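Local coordinates for WbmS, polysaccharide deacetylase involved in O-antigen biosynthesis (Bordetella bronchiseptica, PDB 3HFT), which probably removes acetyl groups from sugar residues, with a zinc ion bound at its active site, during the biosynthesis of O-antigen, at residues S25-D28 against S34-G37; D58-A63 against A67-T72; N96-G101 against E105-I110; S123-S128 against I202-F207; D180-C183 against E188-S191. All coordinates share one frame; numbering follows the deposited sequence.

Contact 1: residues S25-D28 against S34-G37; sequences SDID and SWRG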
# COMPACT_ATOMS: atom_id res chain seq x y z
N SER A 25 -0.26 14.45 -12.58
CA SER A 25 0.84 15.42 -12.41
C SER A 25 0.38 16.83 -12.09
O SER A 25 1.22 17.72 -11.87
CB SER A 25 1.71 15.46 -13.66
OG SER A 25 0.91 15.67 -14.80
N ASP A 26 -0.93 17.07 -12.04
CA ASP A 26 -1.45 18.37 -11.62
C ASP A 26 -1.46 18.50 -10.09
O ASP A 26 -1.62 19.59 -9.57
CB ASP A 26 -2.86 18.61 -12.15
CG ASP A 26 -2.93 18.74 -13.66
OD1 ASP A 26 -2.03 19.33 -14.27
OD2 ASP A 26 -3.93 18.28 -14.25
N ILE A 27 -1.25 17.39 -9.37
CA ILE A 27 -1.24 17.41 -7.90
C ILE A 27 -0.01 18.18 -7.42
O ILE A 27 1.12 17.86 -7.82
CB ILE A 27 -1.21 15.98 -7.33
CG1 ILE A 27 -2.52 15.26 -7.69
CG2 ILE A 27 -0.97 15.98 -5.78
CD1 ILE A 27 -2.50 13.74 -7.54
N ASP A 28 -0.25 19.20 -6.62
CA ASP A 28 0.80 19.98 -6.01
C ASP A 28 0.60 19.79 -4.52
O ASP A 28 -0.36 20.31 -3.94
CB ASP A 28 0.68 21.44 -6.39
CG ASP A 28 1.72 22.32 -5.72
OD1 ASP A 28 2.46 21.85 -4.83
OD2 ASP A 28 1.78 23.51 -6.09
N SER A 34 -5.22 21.99 -5.54
CA SER A 34 -4.89 21.22 -6.73
C SER A 34 -5.52 19.84 -6.78
O SER A 34 -5.51 19.19 -7.84
CB SER A 34 -3.37 21.09 -6.87
OG SER A 34 -2.82 20.21 -5.91
N TRP A 35 -6.05 19.36 -5.66
CA TRP A 35 -6.65 18.02 -5.61
C TRP A 35 -7.97 17.89 -4.87
O TRP A 35 -8.72 16.96 -5.12
CB TRP A 35 -5.69 17.04 -4.94
CG TRP A 35 -5.59 17.13 -3.40
CD1 TRP A 35 -6.52 16.66 -2.44
CD2 TRP A 35 -4.50 17.64 -2.66
NE1 TRP A 35 -6.05 16.89 -1.18
CE2 TRP A 35 -4.82 17.50 -1.28
CE3 TRP A 35 -3.29 18.20 -3.02
CZ2 TRP A 35 -3.95 17.90 -0.28
CZ3 TRP A 35 -2.41 18.60 -2.03
CH2 TRP A 35 -2.74 18.46 -0.66
N ARG A 36 -8.23 18.77 -3.92
CA ARG A 36 -9.38 18.61 -3.05
C ARG A 36 -10.67 18.69 -3.79
O ARG A 36 -10.96 19.70 -4.46
CB ARG A 36 -9.32 19.64 -1.94
CG ARG A 36 -10.07 19.28 -0.72
CD ARG A 36 -9.81 20.33 0.34
NE ARG A 36 -10.87 20.32 1.33
CZ ARG A 36 -10.80 19.72 2.51
NH1 ARG A 36 -9.69 19.06 2.87
NH2 ARG A 36 -11.85 19.78 3.33
N GLY A 37 -11.45 17.64 -3.71
CA GLY A 37 -12.72 17.57 -4.44
C GLY A 37 -12.63 17.31 -5.93
O GLY A 37 -13.64 17.28 -6.62
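The indole of Trp35 turns its six-membered edge to the backbone of Asp28: Asp28 O lies in the ring plane, 3.3 Å from Trp35 CZ3. The setting is an irregular loop, closed by a side-chain-to-backbone hydrogen bond, that leads into strand 39-44, the central strand of the parallel deacetylase sheet. Obliquely to the same ring, Ile27 CG2 comes within 4.2 Å of Trp35 CE3. Trp35 CG stands between its own backbone N and carbonyl carbon (chi1 77°), and this rotation turns the large ring toward 25-28. Tryptophan suits the place because the C-H edge of its benzo ring can lie against a carbonyl oxygen and the ring also takes the Ile27 methyl, while Trp35 NE1 is hydrogen-bonded to Gln161. Isoleucine is equally apt at 27, since beyond the indole it meets Val173 and Ile202, carrying the apolar contact down into the body of the domain. The backbone of Ile27 is also fixed, its carbonyl bonding to the hydroxyl of Tyr146. Ser34 is short enough to lie between the two chains: Ser34 CB rests 3.6 Å from Asp26 O, and the Ser34 hydroxyl is also bonded to Gln31 O within the turn. One small polar group thus satisfies two backbone positions of the loop. The tie itself is nearly straight, with Asp28 N donating to Ser34 OG over 2.9 Å at an N-H...O angle of 168°.

Contact 2: residues D58-A63 against A67-T72; sequences DLIEGA and ATWFAT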
# COMPACT_ATOMS: atom_id res chain seq x y z
N ASP A 58 -11.37 7.40 -27.41
CA ASP A 58 -12.46 8.14 -28.06
C ASP A 58 -13.54 8.62 -27.08
O ASP A 58 -14.01 9.75 -27.16
CB ASP A 58 -13.10 7.30 -29.15
CG ASP A 58 -12.17 7.07 -30.34
OD1 ASP A 58 -11.19 7.84 -30.52
OD2 ASP A 58 -12.44 6.10 -31.07
N LEU A 59 -13.86 7.78 -26.11
CA LEU A 59 -14.85 8.10 -25.11
C LEU A 59 -14.42 9.28 -24.23
O LEU A 59 -15.18 10.24 -24.02
CB LEU A 59 -15.11 6.84 -24.29
CG LEU A 59 -16.50 6.56 -23.76
CD1 LEU A 59 -17.51 6.63 -24.88
CD2 LEU A 59 -16.55 5.19 -23.06
N ILE A 60 -13.17 9.26 -23.77
CA ILE A 60 -12.63 10.37 -22.95
C ILE A 60 -12.41 11.65 -23.78
O ILE A 60 -12.77 12.75 -23.34
CB ILE A 60 -11.35 9.94 -22.22
CG1 ILE A 60 -11.62 8.67 -21.40
CG2 ILE A 60 -10.84 11.05 -21.29
CD1 ILE A 60 -12.89 8.76 -20.47
N GLU A 61 -11.84 11.52 -24.99
CA GLU A 61 -11.71 12.65 -25.89
C GLU A 61 -13.06 13.30 -26.20
O GLU A 61 -13.16 14.51 -26.23
CB GLU A 61 -10.96 12.26 -27.18
CG GLU A 61 -9.49 11.97 -26.84
CD GLU A 61 -8.54 11.89 -28.04
OE1 GLU A 61 -9.00 11.56 -29.17
OE2 GLU A 61 -7.32 12.12 -27.81
N GLY A 62 -14.10 12.50 -26.37
CA GLY A 62 -15.44 13.04 -26.61
C GLY A 62 -15.98 13.89 -25.47
O GLY A 62 -16.77 14.81 -25.70
N ALA A 63 -15.56 13.58 -24.24
CA ALA A 63 -15.96 14.34 -23.06
C ALA A 63 -15.12 15.59 -22.91
O ALA A 63 -15.52 16.54 -22.25
CB ALA A 63 -15.81 13.44 -21.81
N ALA A 67 -7.08 13.17 -18.27
CA ALA A 67 -6.98 11.80 -17.84
C ALA A 67 -5.51 11.37 -17.83
O ALA A 67 -4.68 11.99 -18.49
CB ALA A 67 -7.85 10.86 -18.72
N THR A 68 -5.20 10.35 -17.04
CA THR A 68 -3.84 9.82 -16.96
C THR A 68 -3.88 8.36 -17.39
O THR A 68 -4.77 7.63 -16.98
CB THR A 68 -3.31 9.94 -15.55
OG1 THR A 68 -3.45 11.30 -15.12
CG2 THR A 68 -1.85 9.51 -15.50
N TRP A 69 -2.90 7.93 -18.18
CA TRP A 69 -2.92 6.60 -18.83
C TRP A 69 -1.66 5.88 -18.47
O TRP A 69 -0.56 6.40 -18.73
CB TRP A 69 -3.00 6.76 -20.38
CG TRP A 69 -4.20 7.56 -20.82
CD1 TRP A 69 -4.34 8.90 -20.74
CD2 TRP A 69 -5.44 7.06 -21.33
NE1 TRP A 69 -5.56 9.29 -21.22
CE2 TRP A 69 -6.26 8.17 -21.58
CE3 TRP A 69 -5.91 5.79 -21.67
CZ2 TRP A 69 -7.56 8.06 -22.07
CZ3 TRP A 69 -7.21 5.66 -22.16
CH2 TRP A 69 -8.01 6.80 -22.38
N PHE A 70 -1.78 4.70 -17.88
CA PHE A 70 -0.58 3.95 -17.49
C PHE A 70 -0.27 2.86 -18.53
O PHE A 70 -1.03 1.92 -18.69
CB PHE A 70 -0.73 3.40 -16.08
CG PHE A 70 -0.81 4.47 -15.04
CD1 PHE A 70 0.32 5.20 -14.68
CD2 PHE A 70 -1.99 4.72 -14.38
CE1 PHE A 70 0.24 6.16 -13.72
CE2 PHE A 70 -2.05 5.68 -13.40
CZ PHE A 70 -0.94 6.41 -13.09
N ALA A 71 0.84 3.05 -19.25
CA ALA A 71 1.16 2.19 -20.41
C ALA A 71 1.84 0.89 -20.02
O ALA A 71 2.75 0.85 -19.17
CB ALA A 71 2.07 2.96 -21.40
N THR A 72 1.39 -0.19 -20.66
CA THR A 72 1.93 -1.52 -20.45
C THR A 72 2.88 -1.96 -21.56
O THR A 72 3.77 -2.76 -21.34
CB THR A 72 0.80 -2.57 -20.36
OG1 THR A 72 -0.19 -2.34 -21.38
CG2 THR A 72 0.13 -2.54 -18.98
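Two kinds of apolar contact meet at Ile60, where helix 50-63 packs on strand 67-71. The first is aliphatic: the branch methyl of Ile60, CG2, lies 3.9 Å from Ala67 CB. The second is aliphatic against aromatic: Ile60 CG1 sits obliquely to the indole of Trp69, 4.2 Å from CZ2, and the two side chains run past one another in opposite senses. The branching of isoleucine explains how one residue serves both. With CG2 anti to the backbone N and CG1 beside it (chi1 -55°), the methyl goes to the small alanine and the ethyl arm to the ring. Alanine fits the near position because the helix comes close there, whereas two residues on, the strand is farther off and the long indole spans the gap. Trp69 is held in turn by aromatic neighbours, stacking on Phe43 and meeting the ring of Phe87 at an angle. Ile60 also touches Leu253 of helix 245-256. This is the return half of a beta-alpha-beta crossover from strand 39-44 to strand 67-71. With only carbon atoms in contact between the two segments, shape and exclusion of water, not directed bonds, fix the helix against the sheet.

Contact 3: residues N96-G101 against E105-I110; sequences NPLLAG and EGVQEI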
# COMPACT_ATOMS: atom_id res chain seq x y z
N ASN A 96 5.03 -8.96 -11.68
CA ASN A 96 4.46 -10.25 -11.30
C ASN A 96 5.36 -11.44 -11.58
O ASN A 96 5.46 -12.34 -10.76
CB ASN A 96 3.08 -10.48 -11.96
CG ASN A 96 1.95 -9.79 -11.22
OD1 ASN A 96 2.10 -9.40 -10.05
ND2 ASN A 96 0.80 -9.65 -11.89
N PRO A 97 6.03 -11.47 -12.74
CA PRO A 97 6.92 -12.62 -12.97
C PRO A 97 7.99 -12.83 -11.89
O PRO A 97 8.48 -13.93 -11.70
CB PRO A 97 7.57 -12.29 -14.32
CG PRO A 97 6.55 -11.39 -15.00
CD PRO A 97 5.99 -10.55 -13.89
N LEU A 98 8.33 -11.76 -11.18
CA LEU A 98 9.33 -11.87 -10.13
C LEU A 98 8.75 -12.64 -8.94
O LEU A 98 9.47 -13.33 -8.21
CB LEU A 98 9.79 -10.49 -9.69
CG LEU A 98 10.36 -9.58 -10.78
CD1 LEU A 98 10.73 -8.24 -10.15
CD2 LEU A 98 11.54 -10.20 -11.48
N LEU A 99 7.45 -12.52 -8.76
CA LEU A 99 6.76 -13.13 -7.62
C LEU A 99 6.28 -14.54 -7.96
O LEU A 99 6.14 -15.39 -7.07
CB LEU A 99 5.55 -12.28 -7.25
CG LEU A 99 5.81 -10.79 -7.06
CD1 LEU A 99 4.47 -10.11 -6.68
CD2 LEU A 99 6.87 -10.58 -6.02
N ALA A 100 6.06 -14.77 -9.25
CA ALA A 100 5.48 -16.01 -9.75
C ALA A 100 6.31 -17.27 -9.57
O ALA A 100 5.76 -18.36 -9.51
CB ALA A 100 5.11 -15.85 -11.24
N GLY A 101 7.62 -17.12 -9.52
CA GLY A 101 8.51 -18.25 -9.39
C GLY A 101 9.88 -17.83 -9.86
O GLY A 101 10.13 -16.64 -10.00
N GLU A 105 15.69 -11.95 -13.78
CA GLU A 105 15.85 -10.52 -13.59
C GLU A 105 15.23 -10.06 -12.29
O GLU A 105 14.54 -10.82 -11.65
CB GLU A 105 15.08 -9.77 -14.66
CG GLU A 105 15.54 -10.02 -16.03
CD GLU A 105 14.80 -9.18 -17.01
OE1 GLU A 105 13.60 -8.95 -16.79
OE2 GLU A 105 15.44 -8.74 -17.98
N GLY A 106 15.48 -8.80 -11.96
CA GLY A 106 14.81 -8.14 -10.83
C GLY A 106 13.98 -6.96 -11.31
O GLY A 106 13.70 -6.79 -12.51
N VAL A 107 13.59 -6.14 -10.35
CA VAL A 107 12.79 -4.96 -10.61
C VAL A 107 13.46 -4.01 -11.60
O VAL A 107 12.82 -3.52 -12.52
CB VAL A 107 12.44 -4.23 -9.27
CG1 VAL A 107 12.02 -2.79 -9.52
CG2 VAL A 107 11.33 -5.01 -8.50
N GLN A 108 14.76 -3.76 -11.42
CA GLN A 108 15.46 -2.75 -12.21
C GLN A 108 15.33 -2.93 -13.71
O GLN A 108 15.03 -1.98 -14.44
CB GLN A 108 16.93 -2.70 -11.81
CG GLN A 108 17.74 -1.68 -12.61
N GLU A 109 15.58 -4.15 -14.18
CA GLU A 109 15.52 -4.44 -15.60
C GLU A 109 14.12 -4.19 -16.13
O GLU A 109 13.96 -3.57 -17.19
CB GLU A 109 15.93 -5.88 -15.90
CG GLU A 109 17.39 -6.23 -15.60
CD GLU A 109 17.64 -6.74 -14.19
OE1 GLU A 109 16.80 -6.52 -13.29
OE2 GLU A 109 18.70 -7.36 -13.98
N ILE A 110 13.12 -4.66 -15.40
CA ILE A 110 11.72 -4.52 -15.83
C ILE A 110 11.27 -3.04 -15.86
O ILE A 110 10.60 -2.59 -16.79
CB ILE A 110 10.75 -5.38 -14.95
CG1 ILE A 110 10.99 -6.88 -15.17
CG2 ILE A 110 9.28 -5.03 -15.24
CD1 ILE A 110 10.31 -7.79 -14.14
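Leu98 reaches across from the short helix 96-100 to the start of helix 107-115 and makes essentially the whole contact. Its CB is the stem that sets the direction, pointing at 105-110. The CG, held anti to the carbonyl carbon (chi1 -56°), then meets Ile110 CD1 at 3.8 Å. There the chain forks. CD1 lies over the first turn of the second helix, 3.6 Å from Val107 N and 3.7 Å from Val107 CG2, the Leu98 side chain crossing that of Val107 at about a right angle. CD2 takes the other direction: it presses tightly on Glu105 O at 3.1 Å and also touches Ile110 CD1, so that Leu98 and Ile110 meet tip to tip. A leucine suits this post because its two methyls can serve two directions at once, one toward the loop backbone and one toward the valine. Gly106, at the N-cap, has no side chain to accept from the first turn, but its own N-H is bonded by the side chain of Glu109, three residues on: Gly106 N donates to Glu109 OE1 over 3.0 Å, from well above the carboxylate plane. Glu105 is held by a salt bridge to Arg113, farther along helix 107-115. Val107 also packs on Ile135 and Met138 of helix 133-141. The second subunit closes over the contact, its Leu98 meeting Leu98 and its Leu99 meeting Val107, so this pair of helices forms part of the dimer interface.

Contact 4: residues S123-S128 against I202-F207; sequences SVRSHS and INVLDF. With EDO (1,2-ethanediol), chain F.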
# COMPACT_ATOMS: atom_id res chain seq x y z
N SER A 123 4.57 9.71 -13.50
CA SER A 123 3.56 8.96 -12.76
C SER A 123 3.62 7.46 -13.04
O SER A 123 3.83 7.04 -14.18
CB SER A 123 2.15 9.51 -13.02
OG SER A 123 2.04 10.87 -12.61
N VAL A 124 3.41 6.66 -11.99
CA VAL A 124 3.46 5.22 -12.12
C VAL A 124 2.44 4.51 -11.25
O VAL A 124 2.16 4.93 -10.12
CB VAL A 124 4.89 4.67 -11.74
CG1 VAL A 124 5.29 5.11 -10.30
CG2 VAL A 124 4.94 3.15 -11.86
N ARG A 125 1.87 3.44 -11.80
CA ARG A 125 1.08 2.49 -11.03
C ARG A 125 1.56 1.14 -11.49
O ARG A 125 1.73 0.92 -12.70
CB ARG A 125 -0.42 2.61 -11.26
CG ARG A 125 -1.21 1.64 -10.38
CD ARG A 125 -2.67 1.81 -10.65
NE ARG A 125 -3.21 3.05 -10.12
CZ ARG A 125 -4.13 3.79 -10.73
NH1 ARG A 125 -4.55 3.50 -11.96
NH2 ARG A 125 -4.60 4.87 -10.13
N SER A 126 1.84 0.26 -10.52
CA SER A 126 2.33 -1.09 -10.83
C SER A 126 1.21 -2.03 -11.18
O SER A 126 0.15 -2.01 -10.55
CB SER A 126 3.08 -1.68 -9.64
OG SER A 126 4.21 -0.90 -9.30
N HIS A 127 1.43 -2.88 -12.20
CA HIS A 127 0.48 -3.92 -12.50
C HIS A 127 0.37 -4.79 -11.26
O HIS A 127 1.39 -5.09 -10.61
CB HIS A 127 0.89 -4.79 -13.69
CG HIS A 127 -0.15 -5.80 -14.02
ND1 HIS A 127 -1.44 -5.44 -14.35
CD2 HIS A 127 -0.12 -7.16 -14.01
CE1 HIS A 127 -2.15 -6.53 -14.58
NE2 HIS A 127 -1.38 -7.59 -14.36
N SER A 128 -0.87 -5.11 -10.89
CA SER A 128 -1.18 -5.87 -9.66
C SER A 128 -0.72 -5.18 -8.37
O SER A 128 -0.63 -5.83 -7.32
CB SER A 128 -0.65 -7.30 -9.75
OG SER A 128 -1.36 -7.96 -10.81
N ILE A 202 -9.19 13.64 -2.20
CA ILE A 202 -8.79 13.36 -3.56
C ILE A 202 -9.56 12.17 -4.10
O ILE A 202 -9.74 11.18 -3.40
CB ILE A 202 -7.25 13.15 -3.65
CG1 ILE A 202 -6.82 13.23 -5.12
CG2 ILE A 202 -6.80 11.84 -2.97
CD1 ILE A 202 -5.33 13.10 -5.29
N ASN A 203 -10.04 12.25 -5.35
CA ASN A 203 -10.86 11.19 -5.96
C ASN A 203 -10.22 10.59 -7.21
O ASN A 203 -10.37 11.12 -8.32
CB ASN A 203 -12.21 11.78 -6.35
CG ASN A 203 -12.95 12.37 -5.16
OD1 ASN A 203 -13.72 11.65 -4.48
ND2 ASN A 203 -12.82 13.69 -4.96
N VAL A 204 -9.44 9.52 -7.03
CA VAL A 204 -8.76 8.87 -8.13
C VAL A 204 -9.51 7.57 -8.43
O VAL A 204 -9.79 6.76 -7.51
CB VAL A 204 -7.26 8.62 -7.83
CG1 VAL A 204 -6.55 8.05 -9.07
CG2 VAL A 204 -6.56 9.88 -7.32
N LEU A 205 -9.88 7.38 -9.70
CA LEU A 205 -10.57 6.17 -10.13
C LEU A 205 -9.71 5.49 -11.18
O LEU A 205 -9.01 6.17 -11.95
CB LEU A 205 -11.96 6.49 -10.71
CG LEU A 205 -12.99 7.11 -9.76
CD1 LEU A 205 -12.90 8.66 -9.75
CD2 LEU A 205 -14.40 6.71 -10.12
N ASP A 206 -9.74 4.16 -11.20
CA ASP A 206 -8.96 3.36 -12.13
C ASP A 206 -9.88 2.50 -13.00
O ASP A 206 -10.63 1.65 -12.49
CB ASP A 206 -8.02 2.46 -11.35
CG ASP A 206 -7.07 1.65 -12.23
OD1 ASP A 206 -6.99 1.91 -13.46
OD2 ASP A 206 -6.36 0.79 -11.64
N PHE A 207 -9.79 2.72 -14.32
CA PHE A 207 -10.55 1.93 -15.31
C PHE A 207 -9.59 1.17 -16.24
O PHE A 207 -8.50 1.63 -16.52
CB PHE A 207 -11.40 2.83 -16.19
CG PHE A 207 -12.55 3.50 -15.49
CD1 PHE A 207 -12.39 4.71 -14.85
CD2 PHE A 207 -13.82 2.92 -15.51
CE1 PHE A 207 -13.49 5.34 -14.23
CE2 PHE A 207 -14.90 3.53 -14.89
CZ PHE A 207 -14.73 4.73 -14.24
C1 EDO F . -3.72 -3.08 -11.03
O1 EDO F . -3.24 -4.26 -11.72
C2 EDO F . -4.91 -2.53 -11.81
O2 EDO F . -4.66 -2.51 -13.25
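Arg125 NH1 is gripped from several sides: it forms a salt bridge to Asp206 OD1 at 3.3 Å, another to Asp44, and a hydrogen bond to the hydroxyl of Thr42. The guanidinium and carboxylate planes of Arg125 and Asp206 are 34° apart, and the side chains slide past each other in opposite directions rather than meeting head on. Arg125 runs straight from the backbone, with CG anti to the backbone N (chi1 -177°), then bends at chi3 (-72°), which brings the guanidinium beside the carboxylate. Val204 CG1 lies in the guanidinium plane at its edge, 3.9 Å from Arg125 NH2, and Arg125 NE is bonded to the carbonyl of Cys148. Arginine is well suited here, since its several N-H groups can serve Asp206, Asp44, Thr42 and Cys148 at once. Next to this network, Ser128 N donates to O1 of an ethanediol over 2.7 Å, and the diol, probably from the crystallisation liquor, is also bonded to His208. His127 ND1 coordinates the zinc ion together with Asp46 and His92, and the Asp206 side chain is about 6 Å from that metal. Arg125, in the chain leaving strand 123-124, thereby joins a strand of the smaller mixed sheet to strands 39-44 and 203-207 of the parallel one, whose other face helix 245-256 covers through Leu205 and Phe207.

Contact 5: residues D180-C183 against E188-S191; sequences DVAC and EFDS. With EDO (1,2-ethanediol), chain D.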
# COMPACT_ATOMS: atom_id res chain seq x y z
N ASP A 180 -12.64 -3.46 -11.93
CA ASP A 180 -12.63 -4.87 -11.56
C ASP A 180 -12.79 -5.07 -10.05
O ASP A 180 -13.46 -6.01 -9.61
CB ASP A 180 -11.43 -5.64 -12.14
CG ASP A 180 -10.10 -5.00 -11.84
OD1 ASP A 180 -10.04 -3.91 -11.25
OD2 ASP A 180 -9.09 -5.59 -12.25
N VAL A 181 -12.26 -4.14 -9.26
CA VAL A 181 -12.46 -4.16 -7.80
C VAL A 181 -13.92 -3.93 -7.40
O VAL A 181 -14.42 -4.53 -6.42
CB VAL A 181 -11.49 -3.16 -7.09
CG1 VAL A 181 -11.76 -3.10 -5.60
CG2 VAL A 181 -10.05 -3.61 -7.34
N ALA A 182 -14.63 -3.12 -8.18
CA ALA A 182 -16.04 -2.88 -7.94
C ALA A 182 -16.78 -4.20 -8.11
O ALA A 182 -17.71 -4.52 -7.34
CB ALA A 182 -16.56 -1.83 -8.89
N CYS A 183 -16.41 -4.97 -9.13
CA CYS A 183 -17.01 -6.30 -9.29
C CYS A 183 -16.72 -7.17 -8.06
O CYS A 183 -17.61 -7.78 -7.50
CB CYS A 183 -16.51 -6.99 -10.55
SG CYS A 183 -16.89 -6.09 -12.09
N GLU A 188 -21.98 -0.86 -6.79
CA GLU A 188 -23.00 -0.59 -7.81
C GLU A 188 -22.47 0.16 -9.02
O GLU A 188 -21.67 1.09 -8.89
CB GLU A 188 -24.11 0.24 -7.21
CG GLU A 188 -24.79 -0.38 -6.00
CD GLU A 188 -25.89 0.51 -5.38
OE1 GLU A 188 -26.22 1.58 -5.95
OE2 GLU A 188 -26.42 0.12 -4.30
N PHE A 189 -22.92 -0.25 -10.21
CA PHE A 189 -22.59 0.42 -11.46
C PHE A 189 -23.70 1.35 -11.91
O PHE A 189 -23.47 2.19 -12.79
CB PHE A 189 -22.29 -0.59 -12.59
CG PHE A 189 -21.01 -1.33 -12.39
CD1 PHE A 189 -19.80 -0.71 -12.61
CD2 PHE A 189 -21.02 -2.63 -11.94
CE1 PHE A 189 -18.62 -1.37 -12.39
CE2 PHE A 189 -19.82 -3.29 -11.71
CZ PHE A 189 -18.64 -2.67 -11.96
N ASP A 190 -24.87 1.23 -11.28
CA ASP A 190 -26.08 1.97 -11.68
C ASP A 190 -26.68 2.87 -10.61
O ASP A 190 -27.90 3.06 -10.57
CB ASP A 190 -27.17 0.99 -12.12
CG ASP A 190 -27.55 -0.01 -11.02
OD1 ASP A 190 -26.83 -0.09 -9.98
OD2 ASP A 190 -28.58 -0.72 -11.21
N SER A 191 -25.86 3.41 -9.74
CA SER A 191 -26.32 4.40 -8.77
C SER A 191 -26.66 5.71 -9.49
O SER A 191 -26.09 6.03 -10.52
CB SER A 191 -25.23 4.64 -7.72
OG SER A 191 -25.70 5.55 -6.74
C1 EDO D . -8.51 -7.41 -15.31
O1 EDO D . -9.69 -7.12 -14.56
C2 EDO D . -8.18 -6.22 -16.23
O2 EDO D . -6.78 -6.21 -16.57
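Phe189 and Cys183 are brought together by similar first torsions: the ring carbon CG of Phe189 (chi1 -70°) and the sulfur of Cys183 (chi1 -61°) each lie anti to their own carbonyl carbon. Phe189 thereby swings its far end onto helix 179-185, although its CB does not aim there. The para carbon CZ does the touching, 3.8 Å from Cys183 SG and also 3.8 Å from Ala182 CB. The sulfur lies at the ring edge near its plane, 5.0 Å from the centroid and 76° off the ring normal, while the alanine methyl comes in obliquely from the CE1 side. Residue types follow the room available: alanine is small enough to let the ring approach the helix backbone, and the polarisable thiol of cysteine can lie against the positively polarised C-H edge of an aromatic. Phe189 also touches Trp177 of strand 177-178 and Ser245 and Phe248 of helix 245-256. Near the start of the helix, Asp180 OD2 accepts from O1 of an ethanediol at 2.8 Å, and this molecule, probably from the crystallisation liquor, is also bonded to the zinc ligand Asp46 and to His211. The helix thus has one residue beside the metal site, while the loop that follows it returns Phe189 to the helix in a cysteine sulfur-aromatic contact at the ring edge.

In the fold
From the N terminus, contact 1 closes a loop ahead of the first sheet strand, contact 2 closes the return turn of the first beta-alpha-beta unit, and contact 3 closes the short connection between helices 96-100 and 107-115 at the dimer interface. All three are local and in series. Contact 4 is the long-range one, bridging 73 residues, and contact 5 falls within that span as a short closure of its own. Contact 4 also touches the first three: Ile202 packs on Ile27 of contact 1, Phe70 of contact 2 touches Arg125, and Asn96 of contact 3 reaches Ser128. Contact 5 stays about 6 Å from it between nearest atoms.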